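Local coordinates for protein lysozyme, putative (Bacillus anthracis, PDB 2WAG) that probably hydrolyses the beta-1,4-glycosidic bonds of bacterial cell-wall peptidoglycan as a family GH25 lysozyme, by a neighbouring-group mechanism that retains anomeric configuration, at residues A[75-80]-A[107-112]; A[144-149]-A[164-169]; A[83-88]-A[127-132]. All coordinates share one frame; numbering follows the deposited sequence.

The three contacts join neighbouring beta-alpha units of one barrel through its strands, loops and helices. Contact 2 is buried and joins adjacent parallel strands, with backbone hydrogen bonds and an edge-to-face aromatic pair, before opening toward water and sulfate. Contact 1, partly buried, joins the loops that follow strands 69-75 and 103-106, mixing an aromatic cluster with a salt bridge and a hydroxyl acceptor. Contact 3 joins the helices after these same two strands by apolar and methionine packing, with no hydrogen bond across it. Gln85 of contact 3 reaches Ser77 and Ser80 of contact 1, and Glu107 of contact 1 packs on Tyr144 and Thr146 of contact 2. Contacts 2 and 3 do not touch.

Contact 1. Residues A[75-80]-A[107-112]; sequences FFSFDS and EFYANK. With SO4 (sulfate ion), chain G.
Phe78 overlaps Tyr109 rim to rim, its CD2 lying 3.5 Å from Tyr109 CE2. The ring planes are only 6° apart, but neither ring lies over the face of the other. Tyr109 CG lies between the backbone N and the carbonyl carbon, and the ring beyond it enters the aromatic cluster. Phe75 completes this cluster by turning an edge toward the face of Tyr109, an offset edge-to-face pair with planes at 77° and Phe75 CE2 3.6 Å from Tyr109 CD2. Phe75 CZ meets Glu107 CG at 3.5 Å, while Glu107 OE2 is hydrogen-bonded to Gly2 N of the second subunit, in its N-terminal tag. Beyond Phe75, which ends its strand, both segments are loops at the carboxyl ends of neighbouring parallel strands, 69-75 and 103-106, the end of a TIM-type barrel where active sites normally lie. Tyr109 OH accepts the backbone N-H of Phe78 (N to OH 3.0 Å, angle 160° at the hydrogen), tying the ring to the opposing loop. A water near the plane of the Tyr109 ring bridges this hydroxyl to Asp79 OD2. Asp79 OD2 also takes, tip to tip and on its syn side, the salt bridge from Lys112 NZ, 3.0 Å away in one of two lysine conformers. Ser77 OG closes an ST turn by accepting from Asp79 N at 2.9 Å, and Ser80 OG hydrogen-bonds sulfate O4 at 2.7 Å.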
loop_
_atom_site.group_PDB
_atom_site.type_symbol
_atom_site.label_atom_id
_atom_site.label_comp_id
_atom_site.label_asym_id
_atom_site.label_seq_id
_atom_site.Cartn_x
_atom_site.Cartn_y
_atom_site.Cartn_z
ATOM N N PHE A 75 15.313 -6.625 4.020
ATOM C CA PHE A 75 14.926 -5.492 3.200
ATOM C C PHE A 75 16.201 -4.781 2.715
ATOM O O PHE A 75 16.954 -4.225 3.511
ATOM C CB PHE A 75 13.978 -4.559 3.961
ATOM C CG PHE A 75 13.286 -3.576 3.072
ATOM C CD1 PHE A 75 11.933 -3.729 2.743
ATOM C CD2 PHE A 75 13.986 -2.522 2.524
ATOM C CE1 PHE A 75 11.312 -2.811 1.890
ATOM C CE2 PHE A 75 13.379 -1.613 1.681
ATOM C CZ PHE A 75 12.035 -1.756 1.364
ATOM N N PHE A 76 16.450 -4.839 1.414
ATOM C CA PHE A 76 17.686 -4.335 0.823
ATOM C C PHE A 76 17.839 -2.822 0.927
ATOM O O PHE A 76 16.866 -2.078 0.748
ATOM C CB PHE A 76 17.707 -4.768 -0.646
ATOM C CG PHE A 76 18.998 -4.488 -1.376
ATOM C CD1 PHE A 76 20.151 -5.218 -1.113
ATOM C CD2 PHE A 76 19.035 -3.509 -2.364
ATOM C CE1 PHE A 76 21.351 -4.937 -1.826
ATOM C CE2 PHE A 76 20.195 -3.262 -3.091
ATOM C CZ PHE A 76 21.343 -3.962 -2.814
ATOM N N SER A 77 19.062 -2.381 1.209
ATOM C CA SER A 77 19.430 -0.978 1.173
ATOM C C SER A 77 20.290 -0.695 -0.049
ATOM O O SER A 77 21.202 -1.461 -0.376
ATOM C CB SER A 77 20.216 -0.607 2.422
ATOM O OG SER A 77 20.737 0.704 2.260
ATOM N N PHE A 78 20.023 0.415 -0.723
ATOM C CA PHE A 78 20.863 0.888 -1.819
ATOM C C PHE A 78 22.111 1.614 -1.333
ATOM O O PHE A 78 22.923 2.041 -2.153
ATOM C CB PHE A 78 20.036 1.792 -2.735
ATOM C CG PHE A 78 18.896 1.074 -3.390
ATOM C CD1 PHE A 78 19.130 0.136 -4.368
ATOM C CD2 PHE A 78 17.578 1.329 -3.017
ATOM C CE1 PHE A 78 18.083 -0.556 -4.989
ATOM C CE2 PHE A 78 16.534 0.639 -3.635
ATOM C CZ PHE A 78 16.783 -0.290 -4.615
ATOM N N ASP A 79 22.272 1.742 -0.014
ATOM C CA ASP A 79 23.310 2.621 0.520
ATOM C C ASP A 79 24.354 1.970 1.395
ATOM O O ASP A 79 25.149 2.677 2.014
ATOM C CB ASP A 79 22.659 3.806 1.213
ATOM C CG ASP A 79 22.067 4.757 0.205
ATOM O OD1 ASP A 79 22.826 5.361 -0.575
ATOM O OD2 ASP A 79 20.832 4.851 0.125
ATOM N N SER A 80 24.380 0.639 1.443
ATOM C CA SER A 80 25.483 -0.059 2.096
ATOM C C SER A 80 25.866 -1.301 1.318
ATOM O O SER A 80 25.135 -1.757 0.428
ATOM C CB SER A 80 25.155 -0.416 3.536
ATOM O OG SER A 80 24.003 -1.223 3.606
ATOM N N GLU A 107 13.160 -3.067 -3.466
ATOM C CA GLU A 107 12.070 -2.173 -3.888
ATOM C C GLU A 107 12.411 -0.755 -3.474
ATOM O O GLU A 107 13.311 -0.529 -2.660
ATOM C CB GLU A 107 10.717 -2.587 -3.289
ATOM C CG GLU A 107 10.627 -2.483 -1.791
ATOM C CD GLU A 107 9.324 -3.062 -1.297
ATOM O OE1 GLU A 107 8.269 -2.395 -1.463
ATOM O OE2 GLU A 107 9.326 -4.192 -0.759
ATOM N N PHE A 108 11.684 0.203 -4.032
ATOM C CA PHE A 108 11.915 1.582 -3.630
ATOM C C PHE A 108 11.379 1.907 -2.239
ATOM O O PHE A 108 10.395 1.316 -1.781
ATOM C CB PHE A 108 11.367 2.551 -4.664
ATOM C CG PHE A 108 12.112 2.496 -5.952
ATOM C CD1 PHE A 108 13.417 2.956 -6.002
ATOM C CD2 PHE A 108 11.549 1.966 -7.092
ATOM C CE1 PHE A 108 14.146 2.897 -7.165
ATOM C CE2 PHE A 108 12.289 1.898 -8.281
ATOM C CZ PHE A 108 13.594 2.382 -8.306
ATOM N N TYR A 109 12.048 2.851 -1.586
ATOM C CA TYR A 109 11.678 3.316 -0.261
ATOM C C TYR A 109 12.217 4.730 -0.085
ATOM O O TYR A 109 12.963 5.223 -0.931
ATOM C CB TYR A 109 12.259 2.394 0.811
ATOM C CG TYR A 109 13.767 2.289 0.773
ATOM C CD1 TYR A 109 14.561 3.128 1.544
ATOM C CD2 TYR A 109 14.398 1.353 -0.035
ATOM C CE1 TYR A 109 15.940 3.037 1.513
ATOM C CE2 TYR A 109 15.777 1.254 -0.073
ATOM C CZ TYR A 109 16.542 2.097 0.702
ATOM O OH TYR A 109 17.914 2.001 0.665
ATOM N N ALA A 110 11.842 5.380 1.010
ATOM C CA ALA A 110 12.298 6.741 1.272
ATOM C C ALA A 110 12.198 7.605 0.017
ATOM O O ALA A 110 11.131 7.714 -0.589
ATOM C CB ALA A 110 13.722 6.730 1.800
ATOM N N ASN A 111 13.313 8.219 -0.370
ATOM C CA ASN A 111 13.339 9.102 -1.533
ATOM C C ASN A 111 14.047 8.487 -2.739
ATOM O O ASN A 111 14.328 9.174 -3.721
ATOM C CB ASN A 111 13.990 10.439 -1.173
ATOM C CG ASN A 111 13.197 11.214 -0.139
ATOM O OD1 ASN A 111 13.765 11.799 0.783
ATOM N ND2 ASN A 111 11.877 11.226 -0.292
ATOM N N LYS A 112 14.361 7.197 -2.653
ATOM C CA LYS A 112 15.285 6.581 -3.601
ATOM C C LYS A 112 14.767 6.598 -5.042
ATOM O O LYS A 112 15.547 6.615 -5.998
ATOM C CB LYS A 112 15.661 5.159 -3.160
ATOM C CG LYS A 112 16.207 5.059 -1.734
ATOM C CD LYS A 112 17.619 5.624 -1.572
ATOM C CE LYS A 112 18.545 5.328 -2.742
ATOM N NZ LYS A 112 19.890 5.910 -2.495
HETATM S S SO4 G . 22.023 1.378 5.466
HETATM O O1 SO4 G . 20.649 1.780 5.214
HETATM O O2 SO4 G . 22.342 0.267 6.354
HETATM O O3 SO4 G . 22.992 2.481 5.508
HETATM O O4 SO4 G . 22.337 0.774 4.149
HETATM O O HOH W 1 15.484 -2.233 -1.759
HETATM O O HOH W 2 14.800 -2.780 -1.108
HETATM O O HOH W 3 19.037 4.022 1.912
#

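Contact 2. Residues A[144-149]-A[164-169]; sequences YATQEA and WIRSVL. With SO4 (sulfate ion), chain F.
Arg166 runs past the hydroxyl of Tyr144 and alongside Thr146, at the carboxyl ends of two parallel strands, 142-145 and 162-166, which flank helix 147-154 in a beta-alpha-beta unit of the barrel. Arg166 CB lies 3.4 Å from Tyr144 OH; CG stays beside this hydroxyl, and CD touches it again. The chain bends at chi3 (82°), which sets NE, and Arg166 NE hydrogen-bonds sulfate O3 at 3.1 Å. Thr146 CG2 sits over one face of the guanidinium, offset toward the rim and 3.6 Å from Arg166 CZ. NH1 gives a hydrogen bond to a water that in turn donates to Tyr144 OH, whose protein partner is Gln184. The other tip, Arg166 NH2, hydrogen-bonds sulfate O1 at the edge of the group, 2.9 Å away and nearly straight at 167°. This path belongs to one of two conformers deposited for the arginine. The strands themselves are joined by Ala145 N to Trp164 O (3.0 Å) and Arg166 N to Ala145 O (3.1 Å). Further back, Tyr144 turns its ring edge to the face of Trp164 in a T-shaped pair, with Tyr144 CD1 above the centre of the indole and 3.5 Å from Trp164 CD2.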
loop_
_atom_site.group_PDB
_atom_site.type_symbol
_atom_site.label_atom_id
_atom_site.label_comp_id
_atom_site.label_asym_id
_atom_site.label_seq_id
_atom_site.Cartn_x
_atom_site.Cartn_y
_atom_site.Cartn_z
ATOM N N TYR A 144 12.436 -10.895 -3.833
ATOM C CA TYR A 144 11.135 -10.239 -3.930
ATOM C C TYR A 144 11.352 -8.890 -4.572
ATOM O O TYR A 144 12.306 -8.179 -4.223
ATOM C CB TYR A 144 10.549 -10.030 -2.539
ATOM C CG TYR A 144 9.339 -9.111 -2.530
ATOM C CD1 TYR A 144 8.040 -9.612 -2.656
ATOM C CD2 TYR A 144 9.508 -7.726 -2.391
ATOM C CE1 TYR A 144 6.938 -8.749 -2.632
ATOM C CE2 TYR A 144 8.421 -6.858 -2.389
ATOM C CZ TYR A 144 7.139 -7.373 -2.488
ATOM O OH TYR A 144 6.071 -6.503 -2.431
ATOM N N ALA A 145 10.469 -8.529 -5.448
ATOM C CA ALA A 145 10.507 -7.203 -6.069
ATOM C C ALA A 145 9.133 -6.697 -6.437
ATOM O O ALA A 145 8.283 -7.473 -6.700
ATOM C CB ALA A 145 11.382 -7.218 -7.325
ATOM N N THR A 146 9.011 -5.378 -6.467
ATOM C CA THR A 146 7.869 -4.746 -7.116
ATOM C C THR A 146 8.108 -4.734 -8.637
ATOM O O THR A 146 9.238 -4.954 -9.118
ATOM C CB THR A 146 7.731 -3.308 -6.625
ATOM O OG1 THR A 146 8.963 -2.635 -6.915
ATOM C CG2 THR A 146 7.423 -3.266 -5.119
ATOM N N GLN A 147 7.063 -4.462 -9.411
ATOM C CA GLN A 147 7.198 -4.387 -10.856
ATOM C C GLN A 147 8.279 -3.393 -11.282
ATOM O O GLN A 147 9.107 -3.696 -12.140
ATOM C CB GLN A 147 5.848 -4.025 -11.495
ATOM C CG GLN A 147 5.838 -4.077 -13.027
ATOM C CD GLN A 147 4.587 -3.446 -13.630
ATOM O OE1 GLN A 147 4.135 -2.387 -13.193
ATOM N NE2 GLN A 147 4.032 -4.090 -14.643
ATOM N N GLU A 148 8.265 -2.208 -10.686
ATOM C CA GLU A 148 9.231 -1.189 -11.100
ATOM C C GLU A 148 10.665 -1.599 -10.766
ATOM O O GLU A 148 11.580 -1.407 -11.583
ATOM C CB GLU A 148 8.865 0.173 -10.488
ATOM C CG GLU A 148 7.579 0.740 -11.095
ATOM C CD GLU A 148 7.224 2.101 -10.595
ATOM O OE1 GLU A 148 7.553 2.419 -9.430
ATOM O OE2 GLU A 148 6.593 2.859 -11.374
ATOM N N ALA A 149 10.873 -2.155 -9.574
ATOM C CA ALA A 149 12.208 -2.601 -9.212
ATOM C C ALA A 149 12.631 -3.805 -10.056
ATOM O O ALA A 149 13.800 -3.914 -10.454
ATOM C CB ALA A 149 12.290 -2.890 -7.709
ATOM N N TRP A 164 9.908 -13.666 -6.443
ATOM C CA TRP A 164 8.666 -13.428 -5.731
ATOM C C TRP A 164 8.198 -12.042 -6.189
ATOM O O TRP A 164 8.855 -11.037 -5.899
ATOM C CB TRP A 164 8.934 -13.508 -4.226
ATOM C CG TRP A 164 7.795 -13.178 -3.297
ATOM C CD1 TRP A 164 6.479 -12.912 -3.601
ATOM C CD2 TRP A 164 7.918 -13.071 -1.883
ATOM N NE1 TRP A 164 5.781 -12.641 -2.433
ATOM C CE2 TRP A 164 6.650 -12.715 -1.368
ATOM C CE3 TRP A 164 9.004 -13.190 -0.999
ATOM C CZ2 TRP A 164 6.435 -12.493 0.000
ATOM C CZ3 TRP A 164 8.803 -12.985 0.339
ATOM C CH2 TRP A 164 7.529 -12.621 0.838
ATOM N N ILE A 165 7.107 -11.977 -6.957
ATOM C CA ILE A 165 6.680 -10.715 -7.581
ATOM C C ILE A 165 5.453 -10.129 -6.885
ATOM O O ILE A 165 4.502 -10.856 -6.560
ATOM C CB ILE A 165 6.401 -10.928 -9.102
ATOM C CG1 ILE A 165 6.133 -9.597 -9.815
ATOM C CG2 ILE A 165 5.263 -11.934 -9.347
ATOM C CD1 ILE A 165 7.329 -8.627 -9.862
ATOM N N ARG A 166 5.467 -8.818 -6.659
ATOM C CA ARG A 166 4.259 -8.143 -6.196
ATOM C C ARG A 166 3.370 -7.818 -7.390
ATOM O O ARG A 166 3.810 -7.187 -8.353
ATOM C CB ARG A 166 4.600 -6.847 -5.450
ATOM C CG ARG A 166 3.376 -6.241 -4.763
ATOM C CD ARG A 166 3.638 -4.873 -4.133
ATOM N NE ARG A 166 3.554 -3.819 -5.142
ATOM C CZ ARG A 166 3.898 -2.547 -4.941
ATOM N NH1 ARG A 166 4.371 -2.141 -3.763
ATOM N NH2 ARG A 166 3.767 -1.675 -5.931
ATOM N N SER A 167 2.112 -8.239 -7.306
ATOM C CA SER A 167 1.125 -7.869 -8.315
ATOM C C SER A 167 -0.258 -7.787 -7.667
ATOM O O SER A 167 -0.998 -8.782 -7.648
ATOM C CB SER A 167 1.144 -8.874 -9.461
ATOM O OG SER A 167 0.318 -8.453 -10.536
ATOM N N VAL A 168 -0.562 -6.633 -7.079
ATOM C CA VAL A 168 -1.778 -6.497 -6.258
ATOM C C VAL A 168 -2.984 -5.957 -7.010
ATOM O O VAL A 168 -4.070 -5.888 -6.429
ATOM C CB VAL A 168 -1.532 -5.676 -4.961
ATOM C CG1 VAL A 168 -0.396 -6.277 -4.145
ATOM C CG2 VAL A 168 -1.260 -4.211 -5.242
ATOM N N LEU A 169 -2.812 -5.625 -8.290
ATOM C CA LEU A 169 -3.933 -5.105 -9.095
ATOM C C LEU A 169 -4.227 -5.936 -10.332
ATOM O O LEU A 169 -5.255 -5.740 -10.983
ATOM C CB LEU A 169 -3.638 -3.656 -9.532
ATOM C CG LEU A 169 -3.572 -2.610 -8.424
ATOM C CD1 LEU A 169 -3.163 -1.216 -8.988
ATOM C CD2 LEU A 169 -4.879 -2.550 -7.704
HETATM S S SO4 F . 1.160 -3.533 -8.208
HETATM O O1 SO4 F . 2.411 -2.752 -8.297
HETATM O O2 SO4 F . 1.093 -4.061 -9.543
HETATM O O3 SO4 F . 1.362 -4.516 -7.217
HETATM O O4 SO4 F . 0.222 -2.477 -7.959
HETATM O O HOH W 4 5.961 -3.773 -1.742
HETATM O O HOH W 5 4.560 -4.439 -8.170
#

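Contact 3. Residues A[83-88]-A[127-132]; sequences ETQAEQ and SVMIEM
Ala86 lets the two helices come close: its CA is 5.0 Å from that of Met129, and its CB meets Met132 CB at 3.8 Å. The short axes approach to 8.2 Å and cross at -35°, with their N-to-C directions roughly the same. On the inner side of this close point Met129 runs toward the other helix, its SD 3.6 Å from Gln85 CB. Its bent chi3 (67°) turns the terminal CE toward the Ala86 backbone, 3.9 Å from Ala86 N. Met129 also packs on His74 and Ile104 of the strands beneath; this half is buried, and the Gln85 amide is satisfied by Ser77 N and Ser80 O. Helices 82-92 and 119-137 each follow a parallel strand of the TIM-type barrel and lie next to each other on its outer layer, so the contact is helix-to-helix packing between successive beta-alpha units. Toward solvent the fit is looser. Met132 runs obliquely across Glu83 and Glu87, with SD 3.8 Å from Glu83 CA, while its CE ends 4.0 Å from Glu87 CG. Here the glutamates offer their aliphatic portions to the methionine. At the amino-terminal edge of helix segment 83-88, Val128 touches the Glu83 backbone through CG1, 3.6 Å from Glu83 N.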
loop_
_atom_site.group_PDB
_atom_site.type_symbol
_atom_site.label_atom_id
_atom_site.label_comp_id
_atom_site.label_asym_id
_atom_site.label_seq_id
_atom_site.Cartn_x
_atom_site.Cartn_y
_atom_site.Cartn_z
ATOM N N GLU A 83 28.001 -7.147 1.212
ATOM C CA GLU A 83 28.644 -8.029 2.167
ATOM C C GLU A 83 28.168 -7.751 3.588
ATOM O O GLU A 83 27.890 -8.658 4.351
ATOM C CB GLU A 83 30.180 -7.893 2.081
ATOM C CG GLU A 83 30.885 -8.730 3.139
ATOM C CD GLU A 83 32.374 -8.458 3.229
ATOM O OE1 GLU A 83 32.775 -7.273 3.328
ATOM O OE2 GLU A 83 33.131 -9.445 3.217
ATOM N N THR A 84 28.069 -6.467 3.947
ATOM C CA THR A 84 27.624 -6.081 5.270
ATOM C C THR A 84 26.140 -6.409 5.497
ATOM O O THR A 84 25.739 -6.826 6.571
ATOM C CB THR A 84 27.921 -4.595 5.514
ATOM O OG1 THR A 84 27.357 -3.803 4.460
ATOM C CG2 THR A 84 29.394 -4.403 5.473
ATOM N N GLN A 85 25.339 -6.230 4.450
ATOM C CA GLN A 85 23.923 -6.593 4.553
ATOM C C GLN A 85 23.745 -8.104 4.738
ATOM O O GLN A 85 22.938 -8.522 5.551
ATOM C CB GLN A 85 23.174 -6.088 3.330
ATOM C CG GLN A 85 23.114 -4.563 3.284
ATOM C CD GLN A 85 22.172 -4.064 2.243
ATOM O OE1 GLN A 85 20.958 -4.250 2.353
ATOM N NE2 GLN A 85 22.708 -3.440 1.198
ATOM N N ALA A 86 24.521 -8.916 3.997
ATOM C CA ALA A 86 24.456 -10.368 4.170
ATOM C C ALA A 86 24.881 -10.772 5.581
ATOM O O ALA A 86 24.279 -11.640 6.207
ATOM C CB ALA A 86 25.347 -11.065 3.157
ATOM N N GLU A 87 25.957 -10.145 6.063
ATOM C CA GLU A 87 26.434 -10.446 7.403
ATOM C C GLU A 87 25.381 -10.121 8.452
ATOM O O GLU A 87 25.221 -10.841 9.444
ATOM C CB GLU A 87 27.735 -9.671 7.698
ATOM C CG GLU A 87 28.949 -10.212 6.927
ATOM C CD GLU A 87 30.159 -9.277 6.883
ATOM O OE1 GLU A 87 30.040 -8.047 7.088
ATOM O OE2 GLU A 87 31.263 -9.790 6.594
ATOM N N GLN A 88 24.612 -9.069 8.204
ATOM C CA GLN A 88 23.561 -8.718 9.127
ATOM C C GLN A 88 22.396 -9.722 9.144
ATOM O O GLN A 88 21.930 -10.138 10.203
ATOM C CB GLN A 88 23.125 -7.301 8.833
ATOM C CG GLN A 88 23.858 -6.351 9.758
ATOM C CD GLN A 88 23.394 -6.504 11.203
ATOM O OE1 GLN A 88 24.130 -6.982 12.073
ATOM N NE2 GLN A 88 22.158 -6.108 11.447
ATOM N N SER A 127 24.524 -9.178 -5.830
ATOM C CA SER A 127 25.176 -10.449 -6.166
ATOM C C SER A 127 26.044 -10.973 -5.036
ATOM O O SER A 127 26.095 -12.181 -4.791
ATOM C CB SER A 127 26.011 -10.298 -7.429
ATOM O OG SER A 127 25.202 -10.013 -8.548
ATOM N N VAL A 128 26.736 -10.068 -4.336
ATOM C CA VAL A 128 27.483 -10.480 -3.161
ATOM C C VAL A 128 26.542 -11.060 -2.088
ATOM O O VAL A 128 26.822 -12.099 -1.487
ATOM C CB VAL A 128 28.312 -9.326 -2.575
ATOM C CG1 VAL A 128 28.853 -9.712 -1.209
ATOM C CG2 VAL A 128 29.426 -8.927 -3.552
ATOM N N MET A 129 25.417 -10.382 -1.837
ATOM C CA MET A 129 24.468 -10.885 -0.848
ATOM C C MET A 129 23.975 -12.285 -1.202
ATOM O O MET A 129 23.918 -13.166 -0.341
ATOM C CB MET A 129 23.242 -9.990 -0.775
ATOM C CG MET A 129 23.443 -8.709 -0.071
ATOM S SD MET A 129 21.873 -8.023 0.522
ATOM C CE MET A 129 21.424 -9.134 1.684
ATOM N N ILE A 130 23.559 -12.458 -2.455
ATOM C CA ILE A 130 23.050 -13.749 -2.898
ATOM C C ILE A 130 24.118 -14.833 -2.687
ATOM O O ILE A 130 23.826 -15.909 -2.144
ATOM C CB ILE A 130 22.632 -13.679 -4.355
ATOM C CG1 ILE A 130 21.418 -12.770 -4.533
ATOM C CG2 ILE A 130 22.346 -15.108 -4.905
ATOM C CD1 ILE A 130 21.255 -12.264 -5.942
ATOM N N GLU A 131 25.357 -14.559 -3.114
ATOM C CA GLU A 131 26.418 -15.547 -2.971
ATOM C C GLU A 131 26.596 -15.952 -1.507
ATOM O O GLU A 131 26.701 -17.136 -1.163
ATOM C CB GLU A 131 27.727 -14.982 -3.524
ATOM C CG GLU A 131 28.858 -16.023 -3.474
ATOM C CD GLU A 131 30.157 -15.490 -3.977
ATOM O OE1 GLU A 131 30.238 -15.068 -5.150
ATOM O OE2 GLU A 131 31.129 -15.543 -3.200
ATOM N N MET A 132 26.621 -14.963 -0.624
ATOM C CA MET A 132 26.856 -15.253 0.780
ATOM C C MET A 132 25.693 -15.988 1.440
ATOM O O MET A 132 25.906 -16.905 2.252
ATOM C CB MET A 132 27.180 -13.962 1.545
ATOM C CG MET A 132 28.494 -13.336 1.071
ATOM S SD MET A 132 28.882 -11.796 1.903
ATOM C CE MET A 132 29.090 -12.340 3.587
#